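Local atomic coordinates of abietadiene synthase, chloroplastic (Abies grandis, PDB entry 3S9V), a protein that belongs to the plant terpene synthases, largely helical enzymes with a metal-binding domain, and works in the chloroplast. Residues K31-E34 against T35-E39; G415-E418 against Y419-Y423. One frame throughout, in Å; residues are numbered along the deposited sequence.

Overall arrangement
Both interactions are local contacts within a single helix, between side chains three to five residues apart in sequence. Interaction 1 lies on helix 29-46, near the start of the modelled chain, its centre about 24 Å from the centre of the chain. Interaction 2 lies on helix 413-422, its centre about 11 Å from the centre of the chain. The two contact centres are 30 Å apart and the nearest atoms about 20 Å, so they do not touch. They follow one another along the chain. Interaction 1 leans on helix 461-491. Interaction 2 belongs largely to the N-terminal terpene synthase region and packs on helices 363-373, 381-397 and 430-440.

Interaction 1: K31-E34 against T35-E39; sequences KRIE and TLISE
Arg32 and Leu36 meet one turn apart on helix 29-46. The Arg32 guanidinium has Leu36 CD2 over the centre of one face, 4.1 Å above its plane. Thr35 CG2 sits at the guanidinium edge, near the same plane. The Arg32 chain bends at its second torsion (chi2 53°), which turns the group along the helix toward these two residues. One residue further on, Ile33 and Ile37 run alongside each other in the same direction. Ile33 CG2 reaches Ile37 CD1 at 3.9 Å. This apolar side is the tighter part: Ile33 and Leu36 are buried, and Ile37 CG1 comes to 3.0 Å from Ile33 O. Ile33 also packs on Leu466, Leu36 on Lys462 and Glu465, and Ile37 on His288 and Phe289.

The outer side is looser. Lys31, Glu34 and Ser38 are exposed. Lys31 runs extended and barely meets the next turn. Glu34 touches Thr35 N with CB.

The hydroxyls make the firm polar part. Thr35 N donates to Lys31 O at 2.8 Å. Thr35 OG1 donates to the same Lys31 O at 2.9 Å, from above the carbonyl plane. Thr35 OG1 lies beside its own backbone N (chi1 -60°), which brings the hydroxyl back over the previous turn. Ser38 OG donates to Thr35 O at 2.9 Å, and that oxygen also accepts from Glu39 N.

The charges point to another helix. Arg32 NE forms a salt bridge with Glu465, and Glu39 OE2 forms one with Lys462. Arg32 NH1 and Glu39 OE2 are 4.5 Å apart, beyond a salt bridge, and no N-H of the guanidinium points at the oxygen. The chemistry thus implies two roles: hydroxyls are satisfied by the helix's own carbonyls, while the charged ends tie helix 29-46 to helix 461-491.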
ATOM      1  N   LYS A  31     -13.848  24.004  -6.462  1.00 47.01           N
ATOM      2  CA  LYS A  31     -13.115  24.439  -7.641  1.00 45.95           C
ATOM      3  C   LYS A  31     -11.652  24.056  -7.466  1.00 40.84           C
ATOM      4  O   LYS A  31     -10.990  23.642  -8.415  1.00 40.61           O
ATOM      5  CB  LYS A  31     -13.228  25.954  -7.823  1.00 52.14           C
ATOM      6  CG  LYS A  31     -12.403  26.497  -8.982  1.00 54.71           C
ATOM      7  CD  LYS A  31     -12.338  28.014  -8.941  1.00 65.93           C
ATOM      8  CE  LYS A  31     -11.416  28.564 -10.019  1.00 69.48           C
ATOM      9  NZ  LYS A  31     -11.295  30.047  -9.940  1.00 71.49           N
ATOM     10  N   ARG A  32     -11.156  24.200  -6.243  1.00 35.60           N
ATOM     11  CA  ARG A  32      -9.776  23.861  -5.940  1.00 38.52           C
ATOM     12  C   ARG A  32      -9.554  22.371  -6.217  1.00 41.00           C
ATOM     13  O   ARG A  32      -8.519  21.979  -6.761  1.00 40.40           O
ATOM     14  CB  ARG A  32      -9.463  24.194  -4.475  1.00 36.78           C
ATOM     15  CG  ARG A  32      -8.031  23.881  -4.037  1.00 36.19           C
ATOM     16  CD  ARG A  32      -6.980  24.521  -4.960  1.00 33.27           C
ATOM     17  NE  ARG A  32      -5.633  24.427  -4.393  1.00 33.88           N
ATOM     18  CZ  ARG A  32      -4.505  24.589  -5.083  1.00 37.08           C
ATOM     19  NH1 ARG A  32      -4.547  24.856  -6.382  1.00 37.74           N
ATOM     20  NH2 ARG A  32      -3.330  24.478  -4.472  1.00 29.88           N
ATOM     21  N   ILE A  33     -10.537  21.551  -5.841  1.00 38.29           N
ATOM     22  CA  ILE A  33     -10.483  20.109  -6.051  1.00 33.65           C
ATOM     23  C   ILE A  33     -10.396  19.819  -7.547  1.00 32.85           C
ATOM     24  O   ILE A  33      -9.621  18.969  -7.986  1.00 30.39           O
ATOM     25  CB  ILE A  33     -11.747  19.418  -5.457  1.00 37.61           C
ATOM     26  CG1 ILE A  33     -11.663  19.418  -3.927  1.00 39.04           C
ATOM     27  CG2 ILE A  33     -11.893  17.993  -6.000  1.00 23.62           C
ATOM     28  CD1 ILE A  33     -12.890  18.866  -3.242  1.00 35.14           C
ATOM     29  N   GLU A  34     -11.190  20.537  -8.331  1.00 33.92           N
ATOM     30  CA  GLU A  34     -11.184  20.351  -9.773  1.00 36.31           C
ATOM     31  C   GLU A  34      -9.811  20.750 -10.328  1.00 36.32           C
ATOM     32  O   GLU A  34      -9.242  20.063 -11.181  1.00 36.46           O
ATOM     33  CB  GLU A  34     -12.293  21.201 -10.404  1.00 40.44           C
ATOM     34  CG  GLU A  34     -12.455  21.030 -11.915  1.00 56.71           C
ATOM     35  CD  GLU A  34     -13.815  21.519 -12.424  1.00 61.65           C
ATOM     36  OE1 GLU A  34     -14.182  22.683 -12.144  1.00 52.51           O
ATOM     37  OE2 GLU A  34     -14.511  20.731 -13.107  1.00 61.35           O
ATOM     38  N   THR A  35      -9.281  21.859  -9.825  1.00 32.29           N
ATOM     39  CA  THR A  35      -7.985  22.359 -10.259  1.00 32.43           C
ATOM     40  C   THR A  35      -6.897  21.329  -9.981  1.00 31.79           C
ATOM     41  O   THR A  35      -6.130  20.966 -10.870  1.00 32.94           O
ATOM     42  CB  THR A  35      -7.634  23.677  -9.531  1.00 32.01           C
ATOM     43  OG1 THR A  35      -8.638  24.655  -9.819  1.00 32.93           O
ATOM     44  CG2 THR A  35      -6.283  24.204  -9.986  1.00 29.86           C
ATOM     45  N   LEU A  36      -6.836  20.864  -8.741  1.00 30.32           N
ATOM     46  CA  LEU A  36      -5.844  19.879  -8.350  1.00 28.46           C
ATOM     47  C   LEU A  36      -5.905  18.634  -9.224  1.00 27.73           C
ATOM     48  O   LEU A  36      -4.872  18.093  -9.623  1.00 29.83           O
ATOM     49  CB  LEU A  36      -6.042  19.506  -6.883  1.00 21.66           C
ATOM     50  CG  LEU A  36      -5.577  20.594  -5.914  1.00 21.71           C
ATOM     51  CD1 LEU A  36      -6.125  20.351  -4.516  1.00 29.91           C
ATOM     52  CD2 LEU A  36      -4.062  20.606  -5.896  1.00 23.85           C
ATOM     53  N   ILE A  37      -7.118  18.194  -9.533  1.00 24.88           N
ATOM     54  CA  ILE A  37      -7.304  17.007 -10.351  1.00 25.34           C
ATOM     55  C   ILE A  37      -6.763  17.179 -11.762  1.00 28.22           C
ATOM     56  O   ILE A  37      -6.145  16.267 -12.308  1.00 28.07           O
ATOM     57  CB  ILE A  37      -8.799  16.599 -10.424  1.00 23.67           C
ATOM     58  CG1 ILE A  37      -9.290  16.168  -9.040  1.00 25.76           C
ATOM     59  CG2 ILE A  37      -8.988  15.442 -11.384  1.00 24.47           C
ATOM     60  CD1 ILE A  37     -10.736  15.720  -9.013  1.00 22.85           C
ATOM     61  N   SER A  38      -6.992  18.339 -12.366  1.00 31.21           N
ATOM     62  CA  SER A  38      -6.495  18.544 -13.717  1.00 34.97           C
ATOM     63  C   SER A  38      -4.971  18.705 -13.695  1.00 33.70           C
ATOM     64  O   SER A  38      -4.286  18.331 -14.646  1.00 33.09           O
ATOM     65  CB  SER A  38      -7.165  19.767 -14.363  1.00 29.85           C
ATOM     66  OG  SER A  38      -6.791  20.965 -13.709  1.00 44.28           O
ATOM     67  N   GLU A  39      -4.444  19.242 -12.598  1.00 31.00           N
ATOM     68  CA  GLU A  39      -3.005  19.443 -12.472  1.00 34.71           C
ATOM     69  C   GLU A  39      -2.277  18.125 -12.257  1.00 34.23           C
ATOM     70  O   GLU A  39      -1.172  17.921 -12.762  1.00 32.06           O
ATOM     71  CB  GLU A  39      -2.701  20.404 -11.321  1.00 38.55           C
ATOM     72  CG  GLU A  39      -3.034  21.853 -11.638  1.00 52.97           C
ATOM     73  CD  GLU A  39      -2.730  22.797 -10.488  1.00 59.11           C
ATOM     74  OE1 GLU A  39      -2.789  24.029 -10.700  1.00 61.81           O
ATOM     75  OE2 GLU A  39      -2.437  22.310  -9.375  1.00 59.97           O
TER

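Interaction 2: G415-E418 against Y419-Y423; sequences GEVE and YALKY
Val417 and Leu421 touch one turn apart on helix 413-422. Their side chains extend together from the helix, with Val417 CG1 at 3.8 Å from Leu421 CD1. Val417 CG1 stands opposite its backbone N (chi1 174°), on the side of the next turn. The backbone bond between the same two residues is short, Leu421 N to Val417 O at 2.8 Å, and enters nearly in line with the carbonyl. Ala420 CB rests 3.3 Å from Glu416 O, and Tyr419 CB 3.5 Å from Gly415 O.

Helical geometry ends at Tyr423. Its CB lies 3.6 Å above one face of the Tyr419 ring, displaced from the ring centre. Polar ends have partners outside the segment. Tyr419 OH hydrogen-bonds Ser428 OG. Glu416 forms a salt bridge with Arg282, and Glu418 with Arg414 of the same helix.

Several helices pack against it. Val417 and Leu421 meet Leu394 of helix 381-397, Glu416 and Ala420 meet Leu367 of helix 363-373, and Tyr419 meets Glu433 and Ser436 of helix 430-440. Lys422 and Tyr423 reach helix 768-781, through a salt bridge to Glu771 and a hydrogen bond to His775.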
ATOM      1  N   GLY A 415       4.696   5.141  11.687  1.00 27.83           N
ATOM      2  CA  GLY A 415       3.251   5.167  11.584  1.00 24.26           C
ATOM      3  C   GLY A 415       2.751   4.257  10.472  1.00 25.41           C
ATOM      4  O   GLY A 415       1.713   3.606  10.605  1.00 23.21           O
ATOM      5  N   GLU A 416       3.483   4.213   9.362  1.00 23.62           N
ATOM      6  CA  GLU A 416       3.090   3.362   8.245  1.00 25.01           C
ATOM      7  C   GLU A 416       3.271   1.901   8.619  1.00 20.01           C
ATOM      8  O   GLU A 416       2.473   1.047   8.245  1.00 22.41           O
ATOM      9  CB  GLU A 416       3.919   3.683   7.003  1.00 24.52           C
ATOM     10  CG  GLU A 416       3.585   5.013   6.358  1.00 21.15           C
ATOM     11  CD  GLU A 416       4.427   5.273   5.115  1.00 31.23           C
ATOM     12  OE1 GLU A 416       4.435   4.413   4.203  1.00 30.02           O
ATOM     13  OE2 GLU A 416       5.080   6.336   5.050  1.00 29.79           O
ATOM     14  N   VAL A 417       4.328   1.613   9.359  1.00 20.09           N
ATOM     15  CA  VAL A 417       4.578   0.250   9.785  1.00 23.87           C
ATOM     16  C   VAL A 417       3.485  -0.173  10.764  1.00 27.31           C
ATOM     17  O   VAL A 417       2.788  -1.163  10.539  1.00 28.55           O
ATOM     18  CB  VAL A 417       5.959   0.128  10.458  1.00 22.11           C
ATOM     19  CG1 VAL A 417       6.145  -1.269  11.039  1.00 23.68           C
ATOM     20  CG2 VAL A 417       7.050   0.429   9.432  1.00 22.84           C
ATOM     21  N   GLU A 418       3.323   0.589  11.840  1.00 27.66           N
ATOM     22  CA  GLU A 418       2.313   0.261  12.834  1.00 28.16           C
ATOM     23  C   GLU A 418       0.955  -0.016  12.201  1.00 25.07           C
ATOM     24  O   GLU A 418       0.269  -0.954  12.601  1.00 24.46           O
ATOM     25  CB  GLU A 418       2.189   1.384  13.867  1.00 27.25           C
ATOM     26  CG  GLU A 418       3.239   1.325  14.963  1.00 42.56           C
ATOM     27  CD  GLU A 418       3.065   2.423  15.997  1.00 62.27           C
ATOM     28  OE1 GLU A 418       3.806   2.420  17.007  1.00 63.76           O
ATOM     29  OE2 GLU A 418       2.184   3.292  15.797  1.00 69.90           O
ATOM     30  N   TYR A 419       0.568   0.792  11.216  1.00 22.74           N
ATOM     31  CA  TYR A 419      -0.719   0.586  10.559  1.00 25.16           C
ATOM     32  C   TYR A 419      -0.720  -0.722   9.768  1.00 26.58           C
ATOM     33  O   TYR A 419      -1.619  -1.552   9.916  1.00 26.75           O
ATOM     34  CB  TYR A 419      -1.050   1.736   9.608  1.00 21.14           C
ATOM     35  CG  TYR A 419      -2.401   1.547   8.949  1.00 27.31           C
ATOM     36  CD1 TYR A 419      -3.580   1.821   9.645  1.00 29.77           C
ATOM     37  CD2 TYR A 419      -2.504   1.002   7.668  1.00 26.01           C
ATOM     38  CE1 TYR A 419      -4.829   1.548   9.086  1.00 35.57           C
ATOM     39  CE2 TYR A 419      -3.749   0.723   7.099  1.00 31.99           C
ATOM     40  CZ  TYR A 419      -4.906   0.996   7.814  1.00 34.11           C
ATOM     41  OH  TYR A 419      -6.136   0.704   7.267  1.00 42.20           O
ATOM     42  N   ALA A 420       0.298  -0.896   8.932  1.00 23.45           N
ATOM     43  CA  ALA A 420       0.422  -2.092   8.109  1.00 27.02           C
ATOM     44  C   ALA A 420       0.439  -3.381   8.915  1.00 26.49           C
ATOM     45  O   ALA A 420      -0.100  -4.390   8.472  1.00 28.51           O
ATOM     46  CB  ALA A 420       1.678  -2.010   7.247  1.00 25.32           C
ATOM     47  N   LEU A 421       1.054  -3.358  10.093  1.00 25.85           N
ATOM     48  CA  LEU A 421       1.119  -4.558  10.916  1.00 24.35           C
ATOM     49  C   LEU A 421      -0.167  -4.851  11.669  1.00 26.42           C
ATOM     50  O   LEU A 421      -0.559  -6.012  11.799  1.00 25.84           O
ATOM     51  CB  LEU A 421       2.291  -4.481  11.901  1.00 25.82           C
ATOM     52  CG  LEU A 421       3.661  -4.699  11.245  1.00 29.56           C
ATOM     53  CD1 LEU A 421       4.767  -4.578  12.281  1.00 28.69           C
ATOM     54  CD2 LEU A 421       3.691  -6.075  10.596  1.00 25.81           C
ATOM     55  N   LYS A 422      -0.836  -3.807  12.152  1.00 25.08           N
ATOM     56  CA  LYS A 422      -2.073  -4.009  12.891  1.00 27.25           C
ATOM     57  C   LYS A 422      -3.283  -4.137  11.965  1.00 27.34           C
ATOM     58  O   LYS A 422      -4.209  -4.893  12.251  1.00 27.02           O
ATOM     59  CB  LYS A 422      -2.287  -2.865  13.887  1.00 32.56           C
ATOM     60  CG  LYS A 422      -3.392  -3.122  14.895  1.00 35.95           C
ATOM     61  CD  LYS A 422      -3.489  -1.982  15.891  1.00 42.44           C
ATOM     62  CE  LYS A 422      -4.567  -2.237  16.928  1.00 45.65           C
ATOM     63  NZ  LYS A 422      -4.663  -1.102  17.891  1.00 50.41           N
ATOM     64  N   TYR A 423      -3.271  -3.406  10.853  1.00 28.34           N
ATOM     65  CA  TYR A 423      -4.376  -3.457   9.896  1.00 27.35           C
ATOM     66  C   TYR A 423      -3.936  -3.914   8.503  1.00 28.01           C
ATOM     67  O   TYR A 423      -3.924  -3.121   7.548  1.00 25.86           O
ATOM     68  CB  TYR A 423      -5.045  -2.085   9.807  1.00 29.11           C
ATOM     69  CG  TYR A 423      -5.608  -1.615  11.131  1.00 27.47           C
ATOM     70  CD1 TYR A 423      -6.678  -2.280  11.730  1.00 25.58           C
ATOM     71  CD2 TYR A 423      -5.043  -0.534  11.805  1.00 25.73           C
ATOM     72  CE1 TYR A 423      -7.172  -1.885  12.976  1.00 33.51           C
ATOM     73  CE2 TYR A 423      -5.528  -0.128  13.052  1.00 36.95           C
ATOM     74  CZ  TYR A 423      -6.592  -0.810  13.631  1.00 39.76           C
ATOM     75  OH  TYR A 423      -7.063  -0.420  14.866  1.00 45.89           O
TER